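PDB 4OPF: Nrps/pks from Streptomyces albus, which probably catalyses decarboxylative Claisen condensation, as a ketosynthase domain of an "AT-less" polyketide synthase in oxazolomycin biosynthesis. Local coordinates for residues A10-S15 / A236-A241; F90-A95 / V229-P234; A309-Y314 / T373-E378. All coordinates share one frame; numbering follows the deposited sequence.

Contacts 1 and 2 are neighbours in the N-terminal half of the ketosynthase, with centres 8 Å apart. Contact 1 uses strand 9-17 and contact 2 its antiparallel neighbour 226-234, and backbone bonds between those strands join them: A10 N lies 2.8 Å from K233 O, and G13 O lies 2.8 Å from L231 N. Contact 3 sits across the chain's centre from contact 2, near the outer edge of the same sheet, at strand 375-376, with about 31 Å between the centres of contacts 1 and 3. All three are apolar. Contacts 1 and 2 involve only buried residues, and contact 2 adds an aromatic ring. Contact 3 includes a partly exposed alanine and has polar groups at its margin.

Contact 1. Residues A10-S15 / A236-A241; sequences AVVGMS and AAAEAA
A238 points its single methyl group at strand 9-17 and meets two side chains there. A238 CB lies 3.9 Å from A10 CB and 3.9 Å from V12 CG1. A10 CB and V12 CG1 are themselves 3.8 Å apart. The three methyl groups thus form a nearly equilateral triangle, with one corner from the helix and two from the strand. No hydrogen bond crosses between the segments.

A10 and V12 are two residues apart and present their CB atoms on the same side of the strand. The first torsion of V12 (chi1 -53°) decides which branch does the touching. CG1 stands opposite the carbonyl carbon, beside the backbone N, and reaches the helix. CG2 goes the other way and packs on L231. The valine therefore faces two neighbours with its two branches. D243, in the loop after the helix, touches both V12 and A238.

The strand is irregular at this point. V12 and G13 both face L231 of strand 226-234, and both are hydrogen-bonded to its backbone. This is a classic beta bulge. Helix 235-241 directly follows strand 226-234. Its buried alanine closes against the neighbouring strand 9-17, at one end of the antiparallel pair that belongs to the N-terminal half of the thiolase fold.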
# COMPACT_ATOMS: atom_id res chain seq x y z
N ALA A 10 -15.97 -11.76 0.95
CA ALA A 10 -16.65 -12.21 -0.25
C ALA A 10 -16.19 -11.46 -1.50
O ALA A 10 -16.01 -10.25 -1.49
CB ALA A 10 -18.14 -12.01 -0.09
N VAL A 11 -16.01 -12.20 -2.58
CA VAL A 11 -15.90 -11.63 -3.91
C VAL A 11 -17.32 -11.49 -4.40
O VAL A 11 -17.93 -12.50 -4.69
CB VAL A 11 -15.13 -12.57 -4.81
CG1 VAL A 11 -15.04 -11.98 -6.22
CG2 VAL A 11 -13.76 -12.80 -4.23
N VAL A 12 -17.85 -10.27 -4.44
CA VAL A 12 -19.20 -10.05 -4.83
C VAL A 12 -19.37 -9.63 -6.28
O VAL A 12 -20.50 -9.52 -6.75
CB VAL A 12 -19.94 -9.06 -3.91
CG1 VAL A 12 -19.81 -9.50 -2.46
CG2 VAL A 12 -19.44 -7.63 -4.08
N GLY A 13 -18.27 -9.39 -6.99
CA GLY A 13 -18.37 -9.10 -8.38
C GLY A 13 -17.01 -9.13 -9.03
O GLY A 13 -16.00 -8.91 -8.35
N MSE A 14 -16.98 -9.42 -10.33
CA MSE A 14 -15.72 -9.50 -11.01
C MSE A 14 -15.88 -9.33 -12.47
O MSE A 14 -16.91 -9.67 -13.03
CB MSE A 14 -15.05 -10.85 -10.74
CG MSE A 14 -15.97 -12.02 -11.12
SE MSE A 14 -15.20 -13.79 -10.49
CE MSE A 14 -13.47 -13.24 -10.20
N SER A 15 -14.83 -8.86 -13.10
CA SER A 15 -14.75 -8.71 -14.52
C SER A 15 -13.31 -8.82 -14.91
O SER A 15 -12.40 -8.65 -14.09
CB SER A 15 -15.21 -7.34 -14.95
OG SER A 15 -15.41 -7.38 -16.38
N ALA A 236 -20.09 -11.41 6.04
CA ALA A 236 -21.37 -11.24 6.75
C ALA A 236 -22.17 -10.10 6.15
O ALA A 236 -23.40 -10.19 6.04
CB ALA A 236 -21.15 -11.03 8.24
N ALA A 237 -21.50 -9.04 5.70
CA ALA A 237 -22.20 -7.91 5.09
C ALA A 237 -22.80 -8.32 3.73
O ALA A 237 -23.94 -7.96 3.41
CB ALA A 237 -21.29 -6.68 4.93
N ALA A 238 -22.05 -9.08 2.95
CA ALA A 238 -22.54 -9.56 1.66
C ALA A 238 -23.79 -10.45 1.85
O ALA A 238 -24.75 -10.35 1.09
CB ALA A 238 -21.49 -10.36 0.97
N GLU A 239 -23.74 -11.32 2.84
CA GLU A 239 -24.84 -12.26 3.09
C GLU A 239 -26.08 -11.51 3.53
O GLU A 239 -27.13 -11.71 2.95
CB GLU A 239 -24.44 -13.38 4.07
CG GLU A 239 -23.66 -14.44 3.32
CD GLU A 239 -23.03 -15.51 4.18
OE1 GLU A 239 -22.96 -15.32 5.43
OE2 GLU A 239 -22.60 -16.54 3.58
N ALA A 240 -25.94 -10.60 4.46
CA ALA A 240 -27.06 -9.72 4.83
C ALA A 240 -27.62 -8.89 3.67
O ALA A 240 -28.81 -8.66 3.63
CB ALA A 240 -26.68 -8.79 5.97
N ALA A 241 -26.80 -8.44 2.73
CA ALA A 241 -27.38 -7.61 1.67
C ALA A 241 -27.91 -8.42 0.52
O ALA A 241 -28.41 -7.86 -0.43
CB ALA A 241 -26.37 -6.60 1.17

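Contact 2. Residues F90-A95 / V229-P234; sequences FAFCDA and VLLLKP
Helix 90-95 lies across strand 229-234 at an angle of 48° between their N-to-C directions, with the axes 8.1 Å apart at their closest. A91 and V229 are the nearest pair of the two backbones. A91 CB rests over the strand, 3.9 Å from V229 CG1 and equally 3.9 Å from V229 O. V229 holds CG1 anti to its backbone N (chi1 -176°), which brings this branch against the helix.

L231 forks between two helix residues. Its CD2 meets the small side chain of A95, with L231 CD2 3.9 Å from A95 CB. Its other branch touches the ring of F92, with L231 CD1 4.2 Å from F92 CE1. The leucine methyl comes to the edge of the ring, near its plane, and the two side chains cross at about a right angle. The same ring packs edge-to-face with F147 and also touches V183 of the adjacent strand 181-188.

D94 ties the helix to M14 of strand 9-17, and to R244 and H246 just before strand 247-256. Its OD2 is hydrogen-bonded to M14 N and H246 NE2, while OD1 forms a salt bridge with R244. The two alanines allow a close approach of helix to strand. The contact is helix-on-sheet packing in the five-layered alpha-beta-alpha-beta-alpha thiolase fold, with helix 79-95 on the face of the sheet opposite helix 162-175.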
# COMPACT_ATOMS: atom_id res chain seq x y z
N PHE A 90 -17.72 -2.83 -15.47
CA PHE A 90 -18.24 -4.15 -15.72
C PHE A 90 -18.25 -5.01 -14.46
O PHE A 90 -19.12 -5.88 -14.30
CB PHE A 90 -17.47 -4.86 -16.84
CG PHE A 90 -17.54 -4.18 -18.20
CD1 PHE A 90 -18.53 -3.29 -18.53
CD2 PHE A 90 -16.56 -4.44 -19.13
CE1 PHE A 90 -18.55 -2.66 -19.77
CE2 PHE A 90 -16.58 -3.82 -20.39
CZ PHE A 90 -17.58 -2.93 -20.71
N ALA A 91 -17.31 -4.82 -13.55
CA ALA A 91 -17.36 -5.57 -12.29
C ALA A 91 -18.53 -5.14 -11.44
O ALA A 91 -19.17 -5.97 -10.80
CB ALA A 91 -16.07 -5.41 -11.53
N PHE A 92 -18.85 -3.86 -11.44
CA PHE A 92 -20.04 -3.39 -10.72
C PHE A 92 -21.32 -3.99 -11.31
O PHE A 92 -22.22 -4.39 -10.57
CB PHE A 92 -20.15 -1.87 -10.75
CG PHE A 92 -19.07 -1.15 -10.00
CD1 PHE A 92 -18.32 -1.74 -9.04
CD2 PHE A 92 -18.81 0.15 -10.29
CE1 PHE A 92 -17.33 -1.05 -8.33
CE2 PHE A 92 -17.85 0.88 -9.56
CZ PHE A 92 -17.11 0.26 -8.58
N CYS A 93 -21.42 -3.98 -12.64
CA CYS A 93 -22.49 -4.70 -13.35
C CYS A 93 -22.60 -6.16 -12.89
O CYS A 93 -23.69 -6.64 -12.57
CB CYS A 93 -22.22 -4.70 -14.85
SG CYS A 93 -22.45 -2.99 -15.47
N ASP A 94 -21.48 -6.85 -12.86
CA ASP A 94 -21.50 -8.28 -12.48
C ASP A 94 -22.03 -8.46 -11.04
O ASP A 94 -22.72 -9.43 -10.76
CB ASP A 94 -20.10 -8.87 -12.56
CG ASP A 94 -20.04 -10.34 -12.10
OD1 ASP A 94 -20.61 -11.18 -12.81
OD2 ASP A 94 -19.44 -10.62 -11.04
N ALA A 95 -21.67 -7.54 -10.13
CA ALA A 95 -22.11 -7.57 -8.74
C ALA A 95 -23.57 -7.19 -8.57
O ALA A 95 -24.15 -7.38 -7.50
CB ALA A 95 -21.27 -6.61 -7.88
N VAL A 229 -10.72 -7.07 -12.43
CA VAL A 229 -11.22 -6.28 -11.32
C VAL A 229 -12.14 -7.12 -10.46
O VAL A 229 -13.02 -7.82 -11.00
CB VAL A 229 -11.99 -5.05 -11.82
CG1 VAL A 229 -12.42 -4.20 -10.67
CG2 VAL A 229 -11.13 -4.24 -12.81
N LEU A 230 -11.93 -7.07 -9.14
CA LEU A 230 -12.82 -7.70 -8.12
C LEU A 230 -13.47 -6.64 -7.27
O LEU A 230 -12.82 -5.62 -6.94
CB LEU A 230 -12.01 -8.56 -7.16
CG LEU A 230 -11.09 -9.55 -7.83
CD1 LEU A 230 -10.31 -10.25 -6.76
CD2 LEU A 230 -11.88 -10.54 -8.69
N LEU A 231 -14.73 -6.84 -6.92
CA LEU A 231 -15.35 -6.07 -5.87
C LEU A 231 -15.48 -6.99 -4.65
O LEU A 231 -16.04 -8.09 -4.76
CB LEU A 231 -16.71 -5.49 -6.32
CG LEU A 231 -17.49 -4.68 -5.25
CD1 LEU A 231 -16.84 -3.37 -4.89
CD2 LEU A 231 -18.90 -4.36 -5.69
N LEU A 232 -15.00 -6.51 -3.51
CA LEU A 232 -14.95 -7.24 -2.26
C LEU A 232 -15.71 -6.58 -1.14
O LEU A 232 -15.70 -5.35 -1.00
CB LEU A 232 -13.52 -7.33 -1.80
CG LEU A 232 -12.49 -7.84 -2.80
CD1 LEU A 232 -11.11 -7.87 -2.18
CD2 LEU A 232 -12.82 -9.23 -3.30
N LYS A 233 -16.33 -7.39 -0.30
CA LYS A 233 -17.00 -6.93 0.92
C LYS A 233 -16.79 -7.99 2.03
O LYS A 233 -16.64 -9.17 1.73
CB LYS A 233 -18.51 -6.87 0.71
CG LYS A 233 -18.99 -5.75 -0.16
CD LYS A 233 -20.49 -5.79 -0.44
CE LYS A 233 -21.32 -5.48 0.79
NZ LYS A 233 -22.62 -4.94 0.32
N PRO A 234 -16.93 -7.61 3.28
CA PRO A 234 -16.91 -8.62 4.34
C PRO A 234 -18.05 -9.63 4.12
O PRO A 234 -19.17 -9.23 3.71
CB PRO A 234 -17.18 -7.78 5.61
CG PRO A 234 -16.80 -6.36 5.25
CD PRO A 234 -17.23 -6.26 3.80

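Contact 3. Residues A309-Y314 / T373-E378; sequences AIAAVY and TPLRFE
L375 makes the apolar contact with helix 300-314 by placing one methyl on each of two successive helix residues. L375 CD2 meets the branch methyl of I310, with I310 CG2 4.1 Å away. L375 CD1 reaches A311 CB at 4.3 Å. I310 holds CG2 anti to its backbone N, which turns this methyl to L375, and the two longer side chains cross obliquely. I310 also touches I292 and M275, and L375 touches C322 and L324, so the pair continues into the interior.

The polar interactions stay within 373-378. T373 OG1 receives a weak bond from L375 N at 3.3 Å, but T373 is poorly ordered. R376 points to the solvent side and pairs with E378 in a salt bridge. E378 has two conformers, so that bridge is doubtful as a permanent feature.

Backbone bonds join R376 to C322 and L324, adding strand 375-376 beside strand 322-325 at the outer edge of the sheet. Helix 300-314 links the parallel strands 291-293 and 322-325. This is a beta-alpha-beta connection in the C-terminal half of the thiolase fold, and L375 packs the added edge strand against its helix.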
# COMPACT_ATOMS: atom_id res chain seq x y z
N ALA A 309 8.79 -26.39 -1.89
CA ALA A 309 8.23 -25.55 -0.83
C ALA A 309 6.74 -25.85 -0.63
O ALA A 309 6.23 -25.92 0.53
CB ALA A 309 8.43 -24.07 -1.15
N ILE A 310 6.01 -26.00 -1.74
CA ILE A 310 4.62 -26.51 -1.68
C ILE A 310 4.49 -27.85 -0.92
O ILE A 310 3.69 -27.97 0.02
CB ILE A 310 4.01 -26.65 -3.07
CG1 ILE A 310 3.83 -25.22 -3.64
CG2 ILE A 310 2.65 -27.37 -3.00
CD1 ILE A 310 3.58 -25.19 -5.14
N ALA A 311 5.30 -28.82 -1.27
CA ALA A 311 5.27 -30.09 -0.58
C ALA A 311 5.53 -29.91 0.92
O ALA A 311 4.80 -30.50 1.77
CB ALA A 311 6.26 -31.07 -1.18
N ALA A 312 6.53 -29.09 1.27
CA ALA A 312 6.91 -28.93 2.67
C ALA A 312 5.82 -28.25 3.49
O ALA A 312 5.58 -28.61 4.63
CB ALA A 312 8.24 -28.19 2.81
N VAL A 313 5.12 -27.30 2.92
CA VAL A 313 4.15 -26.57 3.66
C VAL A 313 2.79 -27.27 3.62
O VAL A 313 2.10 -27.35 4.64
CB VAL A 313 3.97 -25.15 3.09
CG1 VAL A 313 2.70 -24.50 3.63
CG2 VAL A 313 5.15 -24.27 3.45
N TYR A 314 2.38 -27.71 2.44
CA TYR A 314 1.01 -28.22 2.22
C TYR A 314 0.82 -29.72 2.45
O TYR A 314 -0.29 -30.14 2.81
CB TYR A 314 0.54 -27.88 0.78
CG TYR A 314 -0.05 -26.50 0.73
CD1 TYR A 314 -1.31 -26.31 1.15
CD2 TYR A 314 0.66 -25.42 0.28
CE1 TYR A 314 -1.90 -25.10 1.09
CE2 TYR A 314 0.09 -24.16 0.27
CZ TYR A 314 -1.19 -24.02 0.66
OH TYR A 314 -1.85 -22.83 0.76
N THR A 373 5.74 -37.87 -4.27
CA THR A 373 4.93 -36.78 -3.70
C THR A 373 3.53 -36.97 -4.15
O THR A 373 3.30 -37.50 -5.24
CB THR A 373 5.31 -35.34 -4.21
OG1 THR A 373 5.04 -35.20 -5.63
CG2 THR A 373 6.79 -34.94 -3.83
N PRO A 374 2.59 -36.45 -3.36
CA PRO A 374 1.23 -36.42 -3.85
C PRO A 374 0.87 -35.18 -4.72
O PRO A 374 -0.29 -35.00 -5.03
CB PRO A 374 0.43 -36.37 -2.56
CG PRO A 374 1.27 -35.51 -1.66
CD PRO A 374 2.70 -35.84 -2.02
N LEU A 375 1.85 -34.37 -5.12
CA LEU A 375 1.56 -33.25 -6.02
C LEU A 375 1.19 -33.86 -7.39
O LEU A 375 1.79 -34.82 -7.81
CB LEU A 375 2.77 -32.35 -6.19
CG LEU A 375 3.40 -31.86 -4.91
CD1 LEU A 375 4.49 -30.82 -5.14
CD2 LEU A 375 2.34 -31.34 -3.96
N ARG A 376 0.22 -33.30 -8.09
CA ARG A 376 -0.07 -33.74 -9.43
C ARG A 376 -0.55 -32.58 -10.34
O ARG A 376 -0.93 -31.50 -9.86
CB ARG A 376 -1.13 -34.83 -9.38
CG ARG A 376 -2.47 -34.35 -8.84
CD ARG A 376 -3.50 -35.48 -8.79
NE ARG A 376 -3.48 -36.26 -10.05
CZ ARG A 376 -4.24 -36.01 -11.12
NH1 ARG A 376 -5.13 -35.03 -11.11
NH2 ARG A 376 -4.09 -36.74 -12.20
N PHE A 377 -0.55 -32.84 -11.64
CA PHE A 377 -1.02 -31.91 -12.65
C PHE A 377 -2.21 -32.52 -13.40
O PHE A 377 -2.03 -33.53 -14.04
CB PHE A 377 0.07 -31.72 -13.69
CG PHE A 377 1.30 -31.05 -13.18
CD1 PHE A 377 1.24 -29.87 -12.46
CD2 PHE A 377 2.56 -31.58 -13.50
CE1 PHE A 377 2.39 -29.25 -12.03
CE2 PHE A 377 3.72 -30.96 -13.07
CZ PHE A 377 3.63 -29.80 -12.32
N GLU A 378 -3.41 -31.92 -13.32
CA GLU A 378 -4.56 -32.42 -14.04
C GLU A 378 -4.41 -32.12 -15.53
O GLU A 378 -4.01 -31.03 -15.92
CB GLU A 378 -5.82 -31.76 -13.50
CG GLU A 378 -7.13 -32.36 -14.00
CD GLU A 378 -7.13 -33.90 -14.11
OE1 GLU A 378 -7.13 -34.59 -13.06
OE2 GLU A 378 -7.16 -34.41 -15.24